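PDB 4FZL: bacteriocin from Pseudomonas syringae pv. tomato, which probably kills related bacteria by binding and degrading lipid II, the lipid-linked precursor of the cell-wall peptidoglycan, and binds calcium. Local coordinates for residues M132-S137 against S144-N149. Residues are numbered along the deposited sequence; the frame is centred on the assembly and turned at random.
With EDO (1,2-ethanediol), chain G.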
ATOM      1  N   MET A 132     -22.611 -14.591  -2.236  1.00 32.95           N
ATOM      2  CA  MET A 132     -23.230 -15.778  -2.846  1.00 32.15           C
ATOM      3  C   MET A 132     -24.736 -15.872  -2.527  1.00 39.66           C
ATOM      4  O   MET A 132     -25.512 -16.295  -3.393  1.00 39.71           O
ATOM      5  CB  MET A 132     -22.491 -17.046  -2.466  1.00 43.28           C
ATOM      6  CG  MET A 132     -21.151 -17.100  -3.156  1.00 40.01           C
ATOM      7  SD  MET A 132     -21.245 -17.295  -4.956  1.00 43.31           S
ATOM      8  CE  MET A 132     -21.805 -19.009  -5.096  1.00 52.68           C
ATOM      9  N   ASN A 133     -25.142 -15.470  -1.311  1.00 40.76           N
ATOM     10  CA  ASN A 133     -26.555 -15.373  -0.911  1.00 44.48           C
ATOM     11  C   ASN A 133     -27.343 -14.447  -1.855  1.00 33.36           C
ATOM     12  O   ASN A 133     -28.496 -14.720  -2.184  1.00 40.63           O
ATOM     13  CB  ASN A 133     -26.720 -14.776   0.511  1.00 47.53           C
ATOM     14  CG  ASN A 133     -26.642 -15.807   1.605  1.00 57.24           C
ATOM     15  OD1 ASN A 133     -26.298 -16.977   1.349  1.00 56.65           O
ATOM     16  ND2 ASN A 133     -26.937 -15.383   2.852  1.00 61.49           N
ATOM     17  N   VAL A 134     -26.728 -13.326  -2.250  1.00 33.83           N
ATOM     18  CA  VAL A 134     -27.426 -12.348  -3.121  1.00 37.71           C
ATOM     19  C   VAL A 134     -27.507 -12.843  -4.557  1.00 39.49           C
ATOM     20  O   VAL A 134     -28.561 -12.709  -5.219  1.00 42.47           O
ATOM     21  CB  VAL A 134     -26.756 -10.975  -3.081  1.00 35.85           C
ATOM     22  CG1 VAL A 134     -27.422  -9.976  -4.037  1.00 34.66           C
ATOM     23  CG2 VAL A 134     -26.817 -10.459  -1.665  1.00 32.51           C
ATOM     24  N   ILE A 135     -26.382 -13.359  -5.025  1.00 31.19           N
ATOM     25  CA  ILE A 135     -26.259 -14.135  -6.322  1.00 37.42           C
ATOM     26  C   ILE A 135     -27.401 -15.116  -6.481  1.00 42.25           C
ATOM     27  O   ILE A 135     -28.119 -15.144  -7.513  1.00 48.56           O
ATOM     28  CB  ILE A 135     -24.895 -14.702  -6.659  1.00 35.57           C
ATOM     29  CG1 ILE A 135     -23.908 -13.531  -6.810  1.00 35.88           C
ATOM     30  CG2 ILE A 135     -24.921 -15.370  -8.011  1.00 41.14           C
ATOM     31  CD1 ILE A 135     -22.502 -13.993  -6.980  1.00 37.77           C
ATOM     32  N   GLN A 136     -27.586 -15.908  -5.444  1.00 40.54           N
ATOM     33  CA  GLN A 136     -28.551 -16.997  -5.471  1.00 52.95           C
ATOM     34  C   GLN A 136     -29.882 -16.628  -4.792  1.00 49.40           C
ATOM     35  O   GLN A 136     -30.604 -17.487  -4.317  1.00 55.47           O
ATOM     36  CB  GLN A 136     -27.885 -18.227  -4.862  1.00 50.99           C
ATOM     37  CG  GLN A 136     -26.530 -18.463  -5.521  1.00 52.80           C
ATOM     38  CD  GLN A 136     -25.826 -19.738  -5.098  1.00 65.77           C
ATOM     39  OE1 GLN A 136     -25.266 -20.457  -5.948  1.00 67.07           O
ATOM     40  NE2 GLN A 136     -25.831 -20.026  -3.787  1.00 75.03           N
ATOM     41  N   SER A 137     -30.219 -15.338  -4.807  1.00 46.61           N
ATOM     42  CA  SER A 137     -31.555 -14.882  -4.426  1.00 50.57           C
ATOM     43  C   SER A 137     -32.517 -14.914  -5.638  1.00 51.58           C
ATOM     44  O   SER A 137     -32.108 -15.296  -6.768  1.00 56.04           O
ATOM     45  CB  SER A 137     -31.492 -13.489  -3.764  1.00 64.53           C
ATOM     46  OG  SER A 137     -31.198 -12.453  -4.689  1.00 62.91           O
ATOM     47  N   SER A 144     -29.949 -10.485 -15.196  1.00 41.30           N
ATOM     48  CA  SER A 144     -30.314  -9.554 -14.136  1.00 39.18           C
ATOM     49  C   SER A 144     -29.066  -8.916 -13.554  1.00 31.96           C
ATOM     50  O   SER A 144     -27.968  -9.376 -13.776  1.00 37.83           O
ATOM     51  CB  SER A 144     -31.101 -10.226 -12.998  1.00 46.41           C
ATOM     52  OG  SER A 144     -30.379 -11.315 -12.467  1.00 44.31           O
ATOM     53  N   SER A 145     -29.264  -7.923 -12.716  1.00 41.09           N
ATOM     54  CA  SER A 145     -28.184  -7.095 -12.252  1.00 29.71           C
ATOM     55  C   SER A 145     -27.787  -7.419 -10.794  1.00 25.18           C
ATOM     56  O   SER A 145     -28.646  -7.860  -9.972  1.00 27.89           O
ATOM     57  CB  SER A 145     -28.645  -5.652 -12.409  1.00 43.51           C
ATOM     58  OG  SER A 145     -29.429  -5.287 -11.303  1.00 56.60           O
ATOM     59  N   LEU A 146     -26.520  -7.171 -10.476  1.00 28.49           N
ATOM     60  CA  LEU A 146     -25.980  -7.374  -9.101  1.00 25.24           C
ATOM     61  C   LEU A 146     -25.129  -6.141  -8.773  1.00 24.23           C
ATOM     62  O   LEU A 146     -24.297  -5.740  -9.577  1.00 23.79           O
ATOM     63  CB  LEU A 146     -25.050  -8.564  -9.086  1.00 23.60           C
ATOM     64  CG  LEU A 146     -24.338  -8.879  -7.757  1.00 28.79           C
ATOM     65  CD1 LEU A 146     -25.390  -9.547  -6.914  1.00 30.07           C
ATOM     66  CD2 LEU A 146     -23.171  -9.793  -7.904  1.00 36.06           C
ATOM     67  N   ASP A 147     -25.270  -5.586  -7.583  1.00 22.58           N
ATOM     68  CA  ASP A 147     -24.433  -4.476  -7.182  1.00 19.98           C
ATOM     69  C   ASP A 147     -24.411  -4.510  -5.676  1.00 18.55           C
ATOM     70  O   ASP A 147     -25.293  -3.920  -5.051  1.00 20.95           O
ATOM     71  CB  ASP A 147     -24.969  -3.169  -7.791  1.00 22.89           C
ATOM     72  CG  ASP A 147     -23.983  -2.006  -7.802  1.00 27.97           C
ATOM     73  OD1 ASP A 147     -22.904  -2.165  -7.172  1.00 24.11           O
ATOM     74  OD2 ASP A 147     -24.242  -0.923  -8.476  1.00 31.54           O
ATOM     75  N   VAL A 148     -23.412  -5.137  -5.081  0.50 20.69           N
ATOM     76  CA  VAL A 148     -23.371  -5.247  -3.654  0.50 19.96           C
ATOM     77  C   VAL A 148     -21.973  -4.983  -3.134  0.50 19.56           C
ATOM     78  O   VAL A 148     -20.989  -5.072  -3.872  0.50 22.51           O
ATOM     79  CB  VAL A 148     -23.841  -6.641  -3.226  0.50 26.62           C
ATOM     80  CG1 VAL A 148     -25.271  -6.870  -3.707  0.50 31.31           C
ATOM     81  CG2 VAL A 148     -22.889  -7.700  -3.778  0.50 22.47           C
ATOM     82  N   ASN A 149     -21.893  -4.656  -1.863  1.00 18.69           N
ATOM     83  CA  ASN A 149     -20.613  -4.333  -1.251  1.00 19.80           C
ATOM     84  C   ASN A 149     -20.324  -5.307  -0.111  1.00 20.23           C
ATOM     85  O   ASN A 149     -21.242  -5.927   0.458  1.00 25.58           O
ATOM     86  CB  ASN A 149     -20.682  -2.957  -0.661  1.00 18.98           C
ATOM     87  CG  ASN A 149     -21.248  -1.916  -1.590  1.00 17.03           C
ATOM     88  OD1 ASN A 149     -22.295  -1.176  -1.209  1.00 22.65           O
ATOM     89  ND2 ASN A 149     -20.732  -1.857  -2.755  1.00 17.13           N
TER
HETATM   90  C1  EDO G 305     -29.204  -4.339  -5.925  1.00 33.98           C
HETATM   91  O1  EDO G 305     -28.753  -3.520  -7.025  1.00 34.13           O
HETATM   92  C2  EDO G 305     -28.209  -5.327  -5.359  1.00 30.84           C
HETATM   93  O2  EDO G 305     -27.776  -6.251  -6.320  1.00 29.44           O
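The carbonyl oxygen of Val134, whose side chain meets Leu146 of the strand, is gripped by several donors at the end of helix 129-135. Ser137 supplies two of them: its OG lies 2.7 Å from Val134 O, tilted 17° from the carbonyl plane, and its backbone N reaches the same oxygen at 3.1 Å. Because Gln136 is the first residue to leave helical geometry, a short hydroxyl side chain just beyond it suits the turn, bending back to a carbonyl of the last helical turn. Arg139 adds a third donor to Val134 O through NH2, takes Ile135 O through NE, and bonds Ser144 OG and Ser145 O through NH1, so one guanidinium group ties the helix end to the start of 144-149.

Between 132-137 and 144-149 themselves the contact is wholly apolar. On the helix side Val134 contributes more than Ile135: its CG1, anti to the backbone N (chi1 177°), comes 3.5 Å from Leu146 CD1. In one of two deposited conformers, Val148 CG1 lies 3.8 Å from Val134 CG1. The other branch of Leu146 goes to the helix too, CD2 lying 4.0 Å from Ile135 CG1; its two methyls thus serve successive helix residues. Ile135 also packs on Ile176 and Trp184, and Leu146 on Leu172 and Phe186, where bulky apolar side chains suit a buried setting. Asp147 N donates to O2 of a 1,2-ethanediol, probably from the crystallisation liquor, at 2.9 Å.

A short helix thus packs on the antiparallel sheet of strands 142-153, 167-178 and 184-197, with Ile135 about 10 Å, side chain to side chain, from Asp177, a magnesium ligand in another structure of this protein. Aliphatic carbons alone join the two segments, closely but without direction, while Arg139's hydrogen bonds help fix how the helix end sits on the strand.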